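Local coordinates for vinylacetyl-CoA Delta-isomerase (Nitrosopumilus maritimus SCM1, PDB 6VJR), which probably dehydrates 4-hydroxybutyryl-CoA and isomerises vinylacetyl-CoA, using bound FAD and a [4Fe-4S] cluster, at residues G144-D149 with G182-Q187; I197-I202 with A212-I217; V302-A307 with D324-M329. All coordinates share one frame; numbering follows the deposited sequence.

Contact 1: residues G144-D149 with G182-Q187; sequences GGAMTD and GAKAHQ. With FAD (flavin-adenine dinucleotide), chain F.
The imidazole of His-186 has Ala-185 CB over one face and FAD O3' over the opposite one, both offset toward the rim. At its edge a water lies in the ring plane, 2.9 Å from His-186 NE2, and links it to Asp-149 O and FAD O2P; Thr-148 CG2 meets the CD2 edge, and ND1 bonds to Thr-390 OG1 of the second subunit. The pyrimidine end of the flavin is gripped by N-H groups converging on FAD O2: Met-147 N, Thr-148 N, almost straight at 171° and 2.8 Å from O2, and Gln-187 NE2 at 3.1 Å. Such a cluster would favour negative charge at the N1-C2-O2 locus. Thr-148 OG1 donates to FAD N1 (2.9 Å) and accepts from FAD O2', while FAD N3 donates to Gly-145 O. A strand here runs out into a loop whose backbone reads the pyrimidine edge, consistent with the beta domain of acyl-CoA dehydrogenase-like flavoproteins. Behind it, Ala-185 N holds Thr-148 O at 2.8 Å. Gln-187, bent at chi2 (-60°), also gives NE2 to Ala-185 O, which anchors the amide. Lys-184, likewise bent at chi2, passes its CE by Ala-146 O and ends in a salt bridge, NZ to Asp-149 OD2 (2.9 Å), with further bonds to Met-147 O and Met-199 O. Thr-168 N also binds that carboxylate oxygen.

Contact 2: residues I197-I202 with A212-I217; sequences ILMPTI and AIVGAI
Two backbone hydrogen bonds close the antiparallel ladder between 197-202 and 212-217, both within the pair Leu-198 and Gly-215. Leu-198 N reaches Gly-215 O at 2.8 Å, with an N-H...O angle of 161° and the donor in the carbonyl plane. The return bond, Gly-215 N to Leu-198 O, is longer at 3.2 Å but falls on a lone pair of the carbonyl. Weaker CA-H...O contacts flank them: Val-214 CA comes within 3.2 Å of Leu-198 O, and Ile-197 CA approaches Gly-215 O from the neighbouring antiparallel non-hydrogen-bonded pair, Ile-197 with Ala-216. The two strands are the middle pair of a four-stranded mixed sheet in the flavin-bearing beta domain; strand 143-146 runs parallel to 195-198 on its outer side, and strand 269-272 lies beyond 213-218. Apolar contacts fill in around the ladder. Val-214, with CG1 anti to the backbone N (chi1 176°), spreads its two methyls along the partner strand: CG1 crosses Ile-197 CG2 obliquely at 4.0 Å and also touches Met-199 CG, while CG2 packs on Pro-200 CD at 3.6 Å, the proline crossing it at about a right angle. The same Pro-200 CD sits 3.4 Å from Ile-213 O, where the segments begin to part. Ile-197 and Val-214 both rest on Leu-110 of helix 101-121, and Leu-281 of helix 278-292 covers Met-199, Pro-200 and Val-214. On the other face, Leu-198 lays CB and CG against Gly-215 O (CB to O 3.6 Å), and its CD1 meets Ile-217 CG2 more loosely, at 4.5 Å.

Contact 3: residues V302-A307 with D324-M329; sequences VLIGAA and DKIIEM
Helices 302-307 and 324-329 run antiparallel, with their short axes 10.3 Å apart and their directions at 174°. The backbones come nearest at Ile-304 and Ile-326, whose CA atoms are 6.6 Å apart. Contact is purely apolar. Ile-304 lies between two partners: its CG2 branch, anti to the backbone N, crosses Ile-326 CG2 obliquely at 3.9 Å, while its CG1 branch slides past Met-329 in the opposite direction, with CG1 3.8 Å from Met-329 CB. Met-329 starts extended (chi2 166°) and turns at chi3 (80°), which lays its CE against the facing helix: CE is 4.0 Å from Ile-304 CA and 4.1 Å from Ala-307 CB. The small alanine thus receives the thioether tip. Helix 372-384 borders the same seam, with Ile-376 and Leu-379 on Met-329 and Ala-380 on Leu-303. A third subunit packs on Ile-304, and its Arg-371 and Arg-455 pair with Glu-328. Near-antiparallel long helices joined by a short turn and backed by others are consistent with the C-terminal helical bundle of the acyl-CoA dehydrogenase-like fold, here also a subunit interface.

In the fold
From the N terminus, contact 1 comes first, bringing the end of strand 177-188, from the larger sheet, against the loop after strand 143-146. Contact 2 follows in series, closing the much shorter excursion between strands 195-198 and 213-218. The two touch: strand 195-198 lies beside 143-146, with Ala-146 N probably bonded to Ile-197 O, so the flavin-binding loop is carried by the four-stranded sheet that contact 2 pairs. Contact 3 opens last, where helix 295-314 turns back into helix 320-345. None of the loops nests or crosses. Contact 3 lies on the opposite side of the chain's centre, its centre about 34 Å from that of contact 1, and pairs these two helices in the helical part.

Contact 1: residues G144-D149 with G182-Q187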
loop_
_atom_site.group_PDB
_atom_site.type_symbol
_atom_site.label_atom_id
_atom_site.label_comp_id
_atom_site.label_asym_id
_atom_site.label_seq_id
_atom_site.Cartn_x
_atom_site.Cartn_y
_atom_site.Cartn_z
ATOM N N GLY A 144 32.911 -2.094 17.464
ATOM C CA GLY A 144 31.653 -2.809 17.370
ATOM C C GLY A 144 30.693 -2.419 18.505
ATOM O O GLY A 144 31.108 -2.163 19.622
ATOM N N GLY A 145 29.382 -2.561 18.238
ATOM C CA GLY A 145 28.359 -2.277 19.214
ATOM C C GLY A 145 27.571 -3.536 19.425
ATOM O O GLY A 145 26.766 -3.887 18.576
ATOM N N ALA A 146 27.825 -4.189 20.557
ATOM C CA ALA A 146 27.311 -5.517 20.769
ATOM C C ALA A 146 26.214 -5.505 21.827
ATOM O O ALA A 146 26.461 -5.771 23.012
ATOM C CB ALA A 146 28.443 -6.464 21.119
ATOM N N MET A 147 24.975 -5.329 21.351
ATOM C CA MET A 147 23.843 -5.227 22.258
ATOM C C MET A 147 23.026 -6.518 22.279
ATOM O O MET A 147 22.738 -7.049 23.348
ATOM C CB MET A 147 22.984 -4.023 21.869
ATOM C CG MET A 147 21.688 -3.930 22.650
ATOM S SD MET A 147 20.826 -2.353 22.499
ATOM C CE MET A 147 21.966 -1.261 23.355
ATOM N N THR A 148 22.620 -6.987 21.118
ATOM C CA THR A 148 21.624 -8.044 21.038
ATOM C C THR A 148 22.173 -9.406 21.434
ATOM O O THR A 148 22.969 -10.000 20.718
ATOM C CB THR A 148 21.055 -8.106 19.629
ATOM O OG1 THR A 148 20.700 -6.819 19.133
ATOM C CG2 THR A 148 19.866 -9.044 19.605
ATOM N N ASP A 149 21.593 -9.964 22.512
ATOM C CA ASP A 149 21.871 -11.313 22.972
ATOM C C ASP A 149 20.991 -12.280 22.175
ATOM O O ASP A 149 20.093 -11.885 21.423
ATOM C CB ASP A 149 21.550 -11.477 24.454
ATOM C CG ASP A 149 22.168 -10.375 25.303
ATOM O OD1 ASP A 149 21.551 -9.292 25.339
ATOM O OD2 ASP A 149 23.297 -10.561 25.793
ATOM N N GLY A 182 28.097 -15.326 28.180
ATOM C CA GLY A 182 26.890 -15.160 27.405
ATOM C C GLY A 182 27.278 -15.110 25.935
ATOM O O GLY A 182 28.248 -15.734 25.520
ATOM N N ALA A 183 26.470 -14.429 25.145
ATOM C CA ALA A 183 26.741 -14.317 23.726
ATOM C C ALA A 183 26.062 -13.064 23.196
ATOM O O ALA A 183 25.104 -12.577 23.821
ATOM C CB ALA A 183 26.228 -15.531 23.030
ATOM N N LYS A 184 26.523 -12.613 22.043
ATOM C CA LYS A 184 25.916 -11.496 21.330
ATOM C C LYS A 184 25.743 -11.945 19.875
ATOM O O LYS A 184 26.682 -12.444 19.275
ATOM C CB LYS A 184 26.791 -10.240 21.442
ATOM C CG LYS A 184 26.865 -9.664 22.852
ATOM C CD LYS A 184 25.596 -9.132 23.523
ATOM C CE LYS A 184 25.850 -8.373 24.778
ATOM N NZ LYS A 184 24.560 -8.012 25.402
ATOM N N ALA A 185 24.491 -11.914 19.373
ATOM C CA ALA A 185 24.167 -12.431 18.058
ATOM C C ALA A 185 24.111 -11.326 17.014
ATOM O O ALA A 185 23.911 -10.160 17.331
ATOM C CB ALA A 185 22.862 -13.196 18.138
ATOM N N HIS A 186 24.251 -11.725 15.741
ATOM C CA HIS A 186 24.053 -10.843 14.582
ATOM C C HIS A 186 25.041 -9.674 14.547
ATOM O O HIS A 186 24.674 -8.564 14.170
ATOM C CB HIS A 186 22.660 -10.214 14.583
ATOM C CG HIS A 186 21.603 -11.123 15.099
ATOM N ND1 HIS A 186 21.108 -12.254 14.481
ATOM C CD2 HIS A 186 20.940 -10.991 16.260
ATOM C CE1 HIS A 186 20.196 -12.784 15.275
ATOM N NE2 HIS A 186 20.063 -12.021 16.348
ATOM N N GLN A 187 26.246 -9.884 15.027
ATOM C CA GLN A 187 27.139 -8.751 15.288
ATOM C C GLN A 187 27.892 -8.260 14.066
ATOM O O GLN A 187 28.761 -8.955 13.544
ATOM C CB GLN A 187 28.083 -9.173 16.408
ATOM C CG GLN A 187 27.366 -9.345 17.729
ATOM C CD GLN A 187 26.698 -8.080 18.196
ATOM O OE1 GLN A 187 27.277 -7.011 18.117
ATOM N NE2 GLN A 187 25.469 -8.178 18.692
HETATM P PA FAD F . 13.115 -11.563 17.581
HETATM O O1A FAD F . 13.122 -10.716 18.786
HETATM O O2A FAD F . 13.163 -13.026 17.772
HETATM O O5B FAD F . 11.915 -11.034 16.677
HETATM C C5B FAD F . 11.097 -11.930 15.884
HETATM C C4B FAD F . 9.681 -11.435 15.919
HETATM O O4B FAD F . 9.123 -11.665 17.236
HETATM C C3B FAD F . 9.456 -9.941 15.615
HETATM O O3B FAD F . 8.243 -9.761 14.879
HETATM C C2B FAD F . 9.326 -9.325 17.003
HETATM O O2B FAD F . 8.628 -8.092 17.088
HETATM C C1B FAD F . 8.602 -10.447 17.752
HETATM N N9A FAD F . 8.858 -10.452 19.187
HETATM C C8A FAD F . 10.020 -10.730 19.874
HETATM N N7A FAD F . 9.914 -10.681 21.178
HETATM C C5A FAD F . 8.595 -10.318 21.377
HETATM C C6A FAD F . 7.849 -10.094 22.553
HETATM N N6A FAD F . 8.355 -10.265 23.775
HETATM N N1A FAD F . 6.568 -9.681 22.412
HETATM C C2A FAD F . 6.068 -9.557 21.169
HETATM N N3A FAD F . 6.653 -9.774 19.992
HETATM C C4A FAD F . 7.936 -10.150 20.159
HETATM N N1 FAD F . 22.488 -6.208 16.972
HETATM C C2 FAD F . 23.605 -5.763 17.638
HETATM O O2 FAD F . 23.652 -5.661 18.874
HETATM N N3 FAD F . 24.696 -5.347 16.897
HETATM C C4 FAD F . 24.809 -5.365 15.537
HETATM O O4 FAD F . 25.851 -5.080 14.972
HETATM C C4X FAD F . 23.655 -5.933 14.857
HETATM N N5 FAD F . 23.686 -6.020 13.523
HETATM C C5X FAD F . 22.693 -6.757 12.914
HETATM C C6 FAD F . 22.787 -7.086 11.554
HETATM C C7 FAD F . 21.830 -7.865 10.921
HETATM C C7M FAD F . 22.028 -8.282 9.484
HETATM C C8 FAD F . 20.657 -8.217 11.619
HETATM C C8M FAD F . 19.555 -8.964 10.927
HETATM C C9 FAD F . 20.496 -7.836 12.930
HETATM C C9A FAD F . 21.526 -7.131 13.602
HETATM N N10 FAD F . 21.450 -6.839 14.963
HETATM C C10 FAD F . 22.538 -6.317 15.663
HETATM C "C1'" FAD F . 20.351 -7.486 15.707
HETATM C "C2'" FAD F . 18.989 -6.837 15.677
HETATM O "O2'" FAD F . 19.007 -5.754 16.609
HETATM C "C3'" FAD F . 17.914 -7.862 16.063
HETATM O "O3'" FAD F . 17.826 -8.765 14.977
HETATM C "C4'" FAD F . 16.553 -7.268 16.462
HETATM O "O4'" FAD F . 16.644 -6.599 17.727
HETATM C "C5'" FAD F . 15.459 -8.316 16.544
HETATM O "O5'" FAD F . 15.826 -9.317 17.478
HETATM P P FAD F . 15.845 -10.822 17.080
HETATM O O1P FAD F . 16.678 -11.074 15.902
HETATM O O2P FAD F . 16.124 -11.576 18.312
HETATM O O3P FAD F . 14.359 -11.195 16.611
HETATM O O HOH W 1 18.735 -12.337 18.953
#

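Contact 2: residues I197-I202 with A212-I217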
loop_
_atom_site.group_PDB
_atom_site.type_symbol
_atom_site.label_atom_id
_atom_site.label_comp_id
_atom_site.label_asym_id
_atom_site.label_seq_id
_atom_site.Cartn_x
_atom_site.Cartn_y
_atom_site.Cartn_z
ATOM N N ILE A 197 32.027 -3.115 22.263
ATOM C CA ILE A 197 31.357 -2.679 23.478
ATOM C C ILE A 197 30.107 -3.530 23.700
ATOM O O ILE A 197 29.166 -3.493 22.910
ATOM C CB ILE A 197 30.994 -1.184 23.423
ATOM C CG1 ILE A 197 32.218 -0.290 23.140
ATOM C CG2 ILE A 197 30.366 -0.795 24.754
ATOM C CD1 ILE A 197 31.908 1.166 22.956
ATOM N N LEU A 198 30.113 -4.285 24.797
ATOM C CA LEU A 198 28.978 -5.098 25.194
ATOM C C LEU A 198 27.980 -4.198 25.923
ATOM O O LEU A 198 28.381 -3.445 26.807
ATOM C CB LEU A 198 29.446 -6.198 26.154
ATOM C CG LEU A 198 30.550 -7.118 25.640
ATOM C CD1 LEU A 198 31.000 -8.046 26.731
ATOM C CD2 LEU A 198 30.103 -7.862 24.385
ATOM N N MET A 199 26.682 -4.378 25.632
ATOM C CA MET A 199 25.641 -3.548 26.233
ATOM C C MET A 199 24.382 -4.378 26.421
ATOM O O MET A 199 24.095 -5.210 25.585
ATOM C CB MET A 199 25.260 -2.361 25.328
ATOM C CG MET A 199 26.379 -1.380 25.005
ATOM S SD MET A 199 25.947 -0.159 23.736
ATOM C CE MET A 199 26.105 -1.198 22.268
ATOM N N PRO A 200 23.609 -4.150 27.493
ATOM C CA PRO A 200 22.339 -4.851 27.686
ATOM C C PRO A 200 21.346 -4.473 26.595
ATOM O O PRO A 200 21.393 -3.370 26.049
ATOM C CB PRO A 200 21.892 -4.456 29.076
ATOM C CG PRO A 200 22.670 -3.190 29.344
ATOM C CD PRO A 200 23.908 -3.178 28.548
ATOM N N THR A 201 20.453 -5.403 26.278
ATOM C CA THR A 201 19.555 -5.228 25.139
ATOM C C THR A 201 18.091 -4.931 25.487
ATOM O O THR A 201 17.284 -4.745 24.559
ATOM C CB THR A 201 19.614 -6.462 24.246
ATOM O OG1 THR A 201 19.035 -6.094 22.986
ATOM C CG2 THR A 201 18.817 -7.613 24.812
ATOM N N ILE A 202 17.729 -4.914 26.768
ATOM C CA ILE A 202 16.337 -4.882 27.208
ATOM C C ILE A 202 16.302 -4.119 28.525
ATOM O O ILE A 202 17.313 -4.043 29.216
ATOM C CB ILE A 202 15.847 -6.334 27.358
ATOM C CG1 ILE A 202 14.407 -6.455 27.655
ATOM C CG2 ILE A 202 16.666 -7.099 28.399
ATOM C CD1 ILE A 202 13.889 -7.867 27.429
ATOM N N ALA A 212 23.196 -6.244 34.155
ATOM C CA ALA A 212 23.417 -4.825 33.962
ATOM C C ALA A 212 24.919 -4.548 33.837
ATOM O O ALA A 212 25.585 -4.076 34.766
ATOM C CB ALA A 212 22.785 -4.020 35.073
ATOM N N ILE A 213 25.485 -4.946 32.693
ATOM C CA ILE A 213 26.918 -4.832 32.429
ATOM C C ILE A 213 27.118 -4.187 31.062
ATOM O O ILE A 213 26.578 -4.634 30.046
ATOM C CB ILE A 213 27.626 -6.197 32.537
ATOM C CG1 ILE A 213 29.124 -6.112 32.221
ATOM C CG2 ILE A 213 26.935 -7.273 31.705
ATOM C CD1 ILE A 213 29.919 -5.263 33.195
ATOM N N VAL A 214 27.927 -3.120 31.062
ATOM C CA VAL A 214 28.504 -2.556 29.860
ATOM C C VAL A 214 30.010 -2.610 29.994
ATOM O O VAL A 214 30.551 -2.133 30.992
ATOM C CB VAL A 214 28.083 -1.093 29.608
ATOM C CG1 VAL A 214 28.808 -0.514 28.379
ATOM C CG2 VAL A 214 26.560 -0.991 29.464
ATOM N N GLY A 215 30.678 -3.119 28.969
ATOM C CA GLY A 215 32.135 -3.140 28.992
ATOM C C GLY A 215 32.728 -3.281 27.608
ATOM O O GLY A 215 32.124 -3.900 26.740
ATOM N N ALA A 216 33.920 -2.699 27.433
ATOM C CA ALA A 216 34.644 -2.766 26.175
ATOM C C ALA A 216 35.689 -3.871 26.275
ATOM O O ALA A 216 36.474 -3.929 27.228
ATOM C CB ALA A 216 35.281 -1.464 25.930
ATOM N N ILE A 217 35.740 -4.692 25.237
ATOM C CA ILE A 217 36.710 -5.760 25.155
ATOM C C ILE A 217 37.468 -5.625 23.839
ATOM O O ILE A 217 36.886 -5.263 22.806
ATOM C CB ILE A 217 36.072 -7.144 25.291
ATOM C CG1 ILE A 217 35.104 -7.468 24.193
ATOM C CG2 ILE A 217 35.402 -7.301 26.643
ATOM C CD1 ILE A 217 34.632 -8.903 24.191
#

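Contact 3: residues V302-A307 with D324-M329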
loop_
_atom_site.group_PDB
_atom_site.type_symbol
_atom_site.label_atom_id
_atom_site.label_comp_id
_atom_site.label_asym_id
_atom_site.label_seq_id
_atom_site.Cartn_x
_atom_site.Cartn_y
_atom_site.Cartn_z
ATOM N N VAL A 302 22.122 3.286 -5.545
ATOM C CA VAL A 302 22.791 2.266 -6.361
ATOM C C VAL A 302 21.757 1.392 -7.082
ATOM O O VAL A 302 21.893 1.154 -8.274
ATOM C CB VAL A 302 23.757 1.425 -5.502
ATOM C CG1 VAL A 302 24.304 0.241 -6.284
ATOM C CG2 VAL A 302 24.883 2.254 -4.918
ATOM N N LEU A 303 20.750 0.889 -6.366
ATOM C CA LEU A 303 19.745 0.005 -6.942
ATOM C C LEU A 303 18.948 0.710 -8.038
ATOM O O LEU A 303 18.629 0.154 -9.071
ATOM C CB LEU A 303 18.927 -0.589 -5.812
ATOM C CG LEU A 303 17.971 -1.696 -6.256
ATOM C CD1 LEU A 303 18.618 -2.758 -7.056
ATOM C CD2 LEU A 303 17.328 -2.292 -4.990
ATOM N N ILE A 304 18.614 1.979 -7.798
ATOM C CA ILE A 304 17.910 2.786 -8.783
ATOM C C ILE A 304 18.778 2.917 -10.039
ATOM O O ILE A 304 18.350 2.726 -11.177
ATOM C CB ILE A 304 17.546 4.149 -8.194
ATOM C CG1 ILE A 304 16.491 4.029 -7.118
ATOM C CG2 ILE A 304 17.167 5.119 -9.306
ATOM C CD1 ILE A 304 16.349 5.271 -6.266
ATOM N N GLY A 305 20.059 3.217 -9.826
ATOM C CA GLY A 305 21.002 3.292 -10.913
ATOM C C GLY A 305 21.109 1.968 -11.687
ATOM O O GLY A 305 21.233 1.980 -12.914
ATOM N N ALA A 306 21.101 0.835 -10.978
ATOM C CA ALA A 306 21.160 -0.453 -11.635
ATOM C C ALA A 306 19.910 -0.695 -12.472
ATOM O O ALA A 306 20.025 -1.173 -13.606
ATOM C CB ALA A 306 21.365 -1.525 -10.638
ATOM N N ALA A 307 18.730 -0.367 -11.919
ATOM C CA ALA A 307 17.488 -0.562 -12.653
ATOM C C ALA A 307 17.498 0.317 -13.927
ATOM O O ALA A 307 17.108 -0.101 -15.015
ATOM C CB ALA A 307 16.348 -0.214 -11.731
ATOM N N ASP A 324 8.134 5.802 -14.600
ATOM C CA ASP A 324 7.296 6.004 -13.442
ATOM C C ASP A 324 7.754 5.157 -12.257
ATOM O O ASP A 324 7.691 5.636 -11.126
ATOM C CB ASP A 324 5.856 5.766 -13.777
ATOM C CG ASP A 324 4.951 6.482 -12.785
ATOM O OD1 ASP A 324 5.115 7.732 -12.622
ATOM O OD2 ASP A 324 4.101 5.791 -12.204
ATOM N N LYS A 325 8.229 3.932 -12.518
ATOM C CA LYS A 325 8.755 3.079 -11.471
ATOM C C LYS A 325 10.044 3.624 -10.876
ATOM O O LYS A 325 10.234 3.556 -9.647
ATOM C CB LYS A 325 8.859 1.648 -11.996
ATOM C CG LYS A 325 7.499 0.983 -12.246
ATOM C CD LYS A 325 7.607 -0.244 -13.125
ATOM C CE LYS A 325 6.194 -0.691 -13.437
ATOM N NZ LYS A 325 6.044 -1.761 -14.391
ATOM N N ILE A 326 10.911 4.195 -11.717
ATOM C CA ILE A 326 12.137 4.781 -11.193
ATOM C C ILE A 326 11.814 6.021 -10.348
ATOM O O ILE A 326 12.471 6.296 -9.335
ATOM C CB ILE A 326 13.112 5.044 -12.349
ATOM C CG1 ILE A 326 13.539 3.741 -12.985
ATOM C CG2 ILE A 326 14.320 5.859 -11.904
ATOM C CD1 ILE A 326 14.313 3.916 -14.267
ATOM N N ILE A 327 10.834 6.804 -10.775
ATOM C CA ILE A 327 10.349 7.899 -9.929
ATOM C C ILE A 327 9.845 7.376 -8.585
ATOM O O ILE A 327 10.138 7.930 -7.522
ATOM C CB ILE A 327 9.324 8.768 -10.657
ATOM C CG1 ILE A 327 9.910 9.496 -11.867
ATOM C CG2 ILE A 327 8.647 9.714 -9.687
ATOM C CD1 ILE A 327 8.877 10.036 -12.850
ATOM N N GLU A 328 9.079 6.295 -8.599
ATOM C CA GLU A 328 8.569 5.768 -7.343
ATOM C C GLU A 328 9.713 5.363 -6.412
ATOM O O GLU A 328 9.673 5.576 -5.209
ATOM C CB GLU A 328 7.637 4.588 -7.555
ATOM C CG GLU A 328 6.845 4.196 -6.305
ATOM C CD GLU A 328 5.871 5.253 -5.768
ATOM O OE1 GLU A 328 5.417 6.120 -6.568
ATOM O OE2 GLU A 328 5.553 5.259 -4.545
ATOM N N MET A 329 10.674 4.629 -6.964
ATOM C CA MET A 329 11.801 4.152 -6.181
ATOM C C MET A 329 12.443 5.392 -5.539
ATOM O O MET A 329 12.824 5.379 -4.377
ATOM C CB MET A 329 12.781 3.396 -7.091
ATOM C CG MET A 329 12.242 2.082 -7.670
ATOM S SD MET A 329 13.225 1.424 -9.034
ATOM C CE MET A 329 14.588 0.625 -8.180
#